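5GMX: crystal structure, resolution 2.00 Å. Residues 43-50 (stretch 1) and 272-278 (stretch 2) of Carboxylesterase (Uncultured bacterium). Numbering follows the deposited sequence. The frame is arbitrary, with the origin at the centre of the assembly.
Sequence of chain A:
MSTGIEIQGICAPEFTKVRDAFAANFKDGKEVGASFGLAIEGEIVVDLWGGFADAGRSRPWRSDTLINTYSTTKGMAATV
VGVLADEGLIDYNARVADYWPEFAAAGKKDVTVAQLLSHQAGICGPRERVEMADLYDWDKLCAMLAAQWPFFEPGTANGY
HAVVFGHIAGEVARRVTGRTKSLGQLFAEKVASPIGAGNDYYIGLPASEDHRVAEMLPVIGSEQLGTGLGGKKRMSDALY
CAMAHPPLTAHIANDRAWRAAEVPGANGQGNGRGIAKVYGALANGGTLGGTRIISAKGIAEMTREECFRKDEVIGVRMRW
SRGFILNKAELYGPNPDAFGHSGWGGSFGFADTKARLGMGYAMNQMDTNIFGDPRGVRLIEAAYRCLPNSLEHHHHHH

Stretch 1 43-50: EIVVDLWG
Stretch 2 (272-278) GRGIAKV

Residues 43-50 form a strand, and residues 272-278 form a helix. Both elements continue later in the chain. The helix lies alongside the strand and runs nearly antiparallel to it, with 157° between their N-to-C directions. The axes approach to 9.0 Å. Two pairs set the register: the CA atoms of Ile 44 and Lys 277 are 7.0 Å apart, and those of Asp 47 and Arg 273 are 6.3 Å apart. The start of the strand therefore lies beside the later turn of the helix, and Asp 47 lies beside the first turn.

The strand is mostly extended. Phi/psi is -68/123 at Ile 44, -149/95 at Asp 47, -127/152 at Leu 48 and -152/172 at Trp 49. Val 45 departs from this pattern at -121/-15. The helix keeps phi between -59 and -68 and psi between -30 and -51. Its backbone hydrogen bonds run from Ala 276 N to Gly 272 O (2.9 Å), Lys 277 N to Arg 273 O (2.9 Å) and Val 278 N to Gly 274 O (3.1 Å). No backbone hydrogen bond joins helix to strand, so side chains make the link.

The polar link is a salt bridge between Asp 47 and Arg 273. Both CA-to-CB bonds point sideways, but the ends of both side chains come nearer to the other stretch. Asp 47 has chi1 t (179°) and chi2 8°. Arg 273 has chi1 t (-178°), chi2 t (169°), chi3 p (50°) and chi4 -112°. Arg 273 NH1 donates to Asp 47 OD1 at 2.8 Å, with an N-H...acceptor angle of 133°. A weak hydrogen bond runs from the same NH1 of Arg 273 to Asp 47 OD2 at 3.0 Å and 148°. One nitrogen thus serves both carboxylate oxygens, and opposite charges reinforce the bonding. OD1 lies at the guanidinium edge, near its plane, where the N-H groups point. Arg 273 NE and NH2 are hydrogen-bonded elsewhere in the structure.

The apolar contact centres on Ile 44. The CA-to-CB bond of Ile 44 points toward the helix, with chi1 m (-68°) and chi2 m (-70°). Ile 44 CD1 lies 4.1 Å from Ala 276 CB, a contact between apolar side chains. The small methyl of Ala 276 also points toward the strand. Ile 44 CG1 lies 3.8 Å from Lys 277 CG, so the isoleucine packs on the aliphatic part of the lysine. Lys 277 leaves its backbone sideways with chi1 m (-81°) and chi2 to chi4 all t. This extended chain carries NZ to a hydrogen bond elsewhere in the structure.

Trp 49 adds a small contact. Its CA-to-CB bond points toward the helix, with chi1 p (62°) and chi2 95°. Trp 49 CZ3 lies 4.1 Å from Arg 273 NH1. The nitrogen approaches the ring obliquely, while CZ3 sits at the guanidinium edge. The CA-to-CB bond of Leu 48, with chi1 m and chi2 t, points away from the helix. The two stretches together bury 239 Å², a modest interface.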

ATOM      1  N   GLU A  43     -17.856   6.226  -7.626  1.00 23.41           N
ATOM      2  CA  GLU A  43     -18.413   4.975  -8.134  1.00 20.48           C
ATOM      3  C   GLU A  43     -17.393   4.207  -8.965  1.00 16.84           C
ATOM      4  O   GLU A  43     -16.653   4.801  -9.749  1.00 17.30           O
ATOM      5  CB  GLU A  43     -19.666   5.254  -8.984  1.00 27.01           C
ATOM      6  CG  GLU A  43     -20.804   6.007  -8.260  1.00 29.17           C
ATOM      7  CD  GLU A  43     -21.466   5.215  -7.118  1.00 38.37           C
ATOM      8  OE1 GLU A  43     -21.237   3.991  -6.996  1.00 39.21           O
ATOM      9  OE2 GLU A  43     -22.218   5.833  -6.329  1.00 44.35           O
ATOM     10  N   ILE A  44     -17.356   2.886  -8.806  1.00 17.16           N
ATOM     11  CA  ILE A  44     -16.553   2.042  -9.694  1.00 14.92           C
ATOM     12  C   ILE A  44     -17.138   2.038 -11.114  1.00 22.14           C
ATOM     13  O   ILE A  44     -18.300   1.685 -11.307  1.00 21.42           O
ATOM     14  CB  ILE A  44     -16.464   0.594  -9.172  1.00 15.11           C
ATOM     15  CG1 ILE A  44     -15.649   0.543  -7.873  1.00 19.08           C
ATOM     16  CG2 ILE A  44     -15.858  -0.326 -10.231  1.00 14.15           C
ATOM     17  CD1 ILE A  44     -14.142   0.813  -8.066  1.00 15.11           C
ATOM     18  N   VAL A  45     -16.335   2.424 -12.103  1.00 16.09           N
ATOM     19  CA  VAL A  45     -16.817   2.500 -13.478  1.00 19.97           C
ATOM     20  C   VAL A  45     -16.015   1.598 -14.409  1.00 20.38           C
ATOM     21  O   VAL A  45     -16.426   1.331 -15.538  1.00 21.13           O
ATOM     22  CB  VAL A  45     -16.783   3.951 -14.008  1.00 19.97           C
ATOM     23  CG1 VAL A  45     -17.720   4.840 -13.196  1.00 22.72           C
ATOM     24  CG2 VAL A  45     -15.363   4.502 -13.989  1.00 25.14           C
ATOM     25  N   VAL A  46     -14.859   1.142 -13.938  1.00 16.68           N
ATOM     26  CA  VAL A  46     -14.107   0.100 -14.633  1.00 16.74           C
ATOM     27  C   VAL A  46     -13.714  -0.989 -13.636  1.00 19.46           C
ATOM     28  O   VAL A  46     -13.203  -0.701 -12.553  1.00 19.39           O
ATOM     29  CB  VAL A  46     -12.841   0.638 -15.327  1.00 18.24           C
ATOM     30  CG1 VAL A  46     -12.151  -0.480 -16.096  1.00 18.70           C
ATOM     31  CG2 VAL A  46     -13.182   1.789 -16.258  1.00 24.11           C
ATOM     32  N   ASP A  47     -13.972  -2.237 -14.004  1.00 17.35           N
ATOM     33  CA  ASP A  47     -13.704  -3.383 -13.153  1.00 16.76           C
ATOM     34  C   ASP A  47     -13.380  -4.566 -14.064  1.00 22.53           C
ATOM     35  O   ASP A  47     -14.278  -5.252 -14.543  1.00 18.05           O
ATOM     36  CB  ASP A  47     -14.914  -3.668 -12.254  1.00 16.22           C
ATOM     37  CG  ASP A  47     -14.722  -4.885 -11.352  1.00 27.22           C
ATOM     38  OD1 ASP A  47     -13.598  -5.432 -11.293  1.00 29.87           O
ATOM     39  OD2 ASP A  47     -15.700  -5.281 -10.676  1.00 30.10           O
ATOM     40  N   LEU A  48     -12.091  -4.785 -14.302  1.00 20.20           N
ATOM     41  CA  LEU A  48     -11.633  -5.731 -15.307  1.00 16.97           C
ATOM     42  C   LEU A  48     -10.633  -6.738 -14.752  1.00 19.71           C
ATOM     43  O   LEU A  48      -9.901  -6.451 -13.805  1.00 16.57           O
ATOM     44  CB  LEU A  48     -10.988  -4.986 -16.480  1.00 14.70           C
ATOM     45  CG  LEU A  48     -11.844  -3.974 -17.243  1.00 23.41           C
ATOM     46  CD1 LEU A  48     -10.969  -3.201 -18.206  1.00 18.84           C
ATOM     47  CD2 LEU A  48     -13.018  -4.644 -17.972  1.00 17.80           C
ATOM     48  N   TRP A  49     -10.602  -7.920 -15.350  1.00 18.17           N
ATOM     49  CA  TRP A  49      -9.539  -8.876 -15.056  1.00 16.06           C
ATOM     50  C   TRP A  49      -9.320  -9.763 -16.268  1.00 19.28           C
ATOM     51  O   TRP A  49     -10.067  -9.683 -17.249  1.00 17.89           O
ATOM     52  CB  TRP A  49      -9.854  -9.707 -13.803  1.00 12.97           C
ATOM     53  CG  TRP A  49     -11.083 -10.554 -13.912  1.00 18.53           C
ATOM     54  CD1 TRP A  49     -11.153 -11.878 -14.279  1.00 17.26           C
ATOM     55  CD2 TRP A  49     -12.430 -10.133 -13.674  1.00 17.50           C
ATOM     56  NE1 TRP A  49     -12.465 -12.302 -14.270  1.00 18.62           N
ATOM     57  CE2 TRP A  49     -13.268 -11.250 -13.906  1.00 22.14           C
ATOM     58  CE3 TRP A  49     -13.008  -8.922 -13.274  1.00 13.41           C
ATOM     59  CZ2 TRP A  49     -14.659 -11.187 -13.762  1.00 22.23           C
ATOM     60  CZ3 TRP A  49     -14.396  -8.859 -13.129  1.00 22.56           C
ATOM     61  CH2 TRP A  49     -15.203  -9.985 -13.376  1.00 19.00           C
ATOM     62  N   GLY A  50      -8.278 -10.582 -16.216  1.00 13.70           N
ATOM     63  CA  GLY A  50      -7.974 -11.473 -17.317  1.00 19.35           C
ATOM     64  C   GLY A  50      -6.759 -12.337 -17.062  1.00 19.35           C
ATOM     65  O   GLY A  50      -6.027 -12.133 -16.085  1.00 19.18           O
ATOM     66  N   GLY A 272      -7.277  -5.326  -8.027  1.00 14.25           N
ATOM     67  CA  GLY A 272      -7.475  -3.978  -8.536  1.00 12.91           C
ATOM     68  C   GLY A 272      -8.760  -3.322  -8.066  1.00 14.74           C
ATOM     69  O   GLY A 272      -8.801  -2.110  -7.840  1.00 14.86           O
ATOM     70  N   ARG A 273      -9.813  -4.118  -7.908  1.00 16.73           N
ATOM     71  CA  ARG A 273     -11.103  -3.586  -7.472  1.00 17.95           C
ATOM     72  C   ARG A 273     -11.063  -3.067  -6.031  1.00 17.53           C
ATOM     73  O   ARG A 273     -11.567  -1.978  -5.753  1.00 16.29           O
ATOM     74  CB  ARG A 273     -12.203  -4.645  -7.614  1.00 17.82           C
ATOM     75  CG  ARG A 273     -13.596  -4.148  -7.215  1.00 22.12           C
ATOM     76  CD  ARG A 273     -14.689  -5.139  -7.621  1.00 22.91           C
ATOM     77  NE  ARG A 273     -14.359  -6.478  -7.168  1.00 26.28           N
ATOM     78  CZ  ARG A 273     -14.052  -7.493  -7.970  1.00 25.53           C
ATOM     79  NH1 ARG A 273     -14.060  -7.342  -9.289  1.00 25.81           N
ATOM     80  NH2 ARG A 273     -13.742  -8.668  -7.444  1.00 25.33           N
ATOM     81  N   GLY A 274     -10.465  -3.833  -5.118  1.00 16.98           N
ATOM     82  CA  GLY A 274     -10.369  -3.410  -3.726  1.00 15.37           C
ATOM     83  C   GLY A 274      -9.569  -2.123  -3.570  1.00 14.93           C
ATOM     84  O   GLY A 274      -9.992  -1.159  -2.887  1.00 15.50           O
ATOM     85  N   ILE A 275      -8.419  -2.100  -4.243  1.00 11.88           N
ATOM     86  CA  ILE A 275      -7.528  -0.945  -4.238  1.00 14.53           C
ATOM     87  C   ILE A 275      -8.236   0.289  -4.779  1.00 14.02           C
ATOM     88  O   ILE A 275      -8.185   1.370  -4.176  1.00 12.36           O
ATOM     89  CB  ILE A 275      -6.265  -1.216  -5.074  1.00 14.75           C
ATOM     90  CG1 ILE A 275      -5.491  -2.403  -4.502  1.00 18.81           C
ATOM     91  CG2 ILE A 275      -5.381   0.018  -5.138  1.00 10.22           C
ATOM     92  CD1 ILE A 275      -4.376  -2.895  -5.422  1.00 18.03           C
ATOM     93  N   ALA A 276      -8.906   0.115  -5.915  1.00 11.50           N
ATOM     94  CA  ALA A 276      -9.589   1.220  -6.566  1.00 10.85           C
ATOM     95  C   ALA A 276     -10.752   1.726  -5.731  1.00 12.31           C
ATOM     96  O   ALA A 276     -11.108   2.892  -5.821  1.00 13.76           O
ATOM     97  CB  ALA A 276     -10.087   0.807  -7.940  1.00 15.56           C
ATOM     98  N   LYS A 277     -11.379   0.844  -4.959  1.00 10.26           N
ATOM     99  CA  LYS A 277     -12.461   1.283  -4.090  1.00 15.00           C
ATOM    100  C   LYS A 277     -11.935   2.169  -2.970  1.00 13.09           C
ATOM    101  O   LYS A 277     -12.518   3.220  -2.690  1.00 12.85           O
ATOM    102  CB  LYS A 277     -13.219   0.092  -3.501  1.00 12.85           C
ATOM    103  CG  LYS A 277     -14.243  -0.500  -4.464  1.00 13.94           C
ATOM    104  CD  LYS A 277     -14.995  -1.671  -3.854  1.00 15.40           C
ATOM    105  CE  LYS A 277     -15.958  -2.267  -4.900  1.00 23.61           C
ATOM    106  NZ  LYS A 277     -16.832  -3.316  -4.311  1.00 21.59           N
ATOM    107  N   VAL A 278     -10.841   1.751  -2.328  1.00 11.38           N
ATOM    108  CA  VAL A 278     -10.294   2.590  -1.254  1.00 11.86           C
ATOM    109  C   VAL A 278      -9.817   3.947  -1.800  1.00 13.26           C
ATOM    110  O   VAL A 278     -10.187   5.018  -1.275  1.00 13.44           O
ATOM    111  CB  VAL A 278      -9.146   1.890  -0.507  1.00 12.15           C
ATOM    112  CG1 VAL A 278      -8.591   2.798   0.591  1.00 14.79           C
ATOM    113  CG2 VAL A 278      -9.642   0.583   0.092  1.00 18.97           C
TER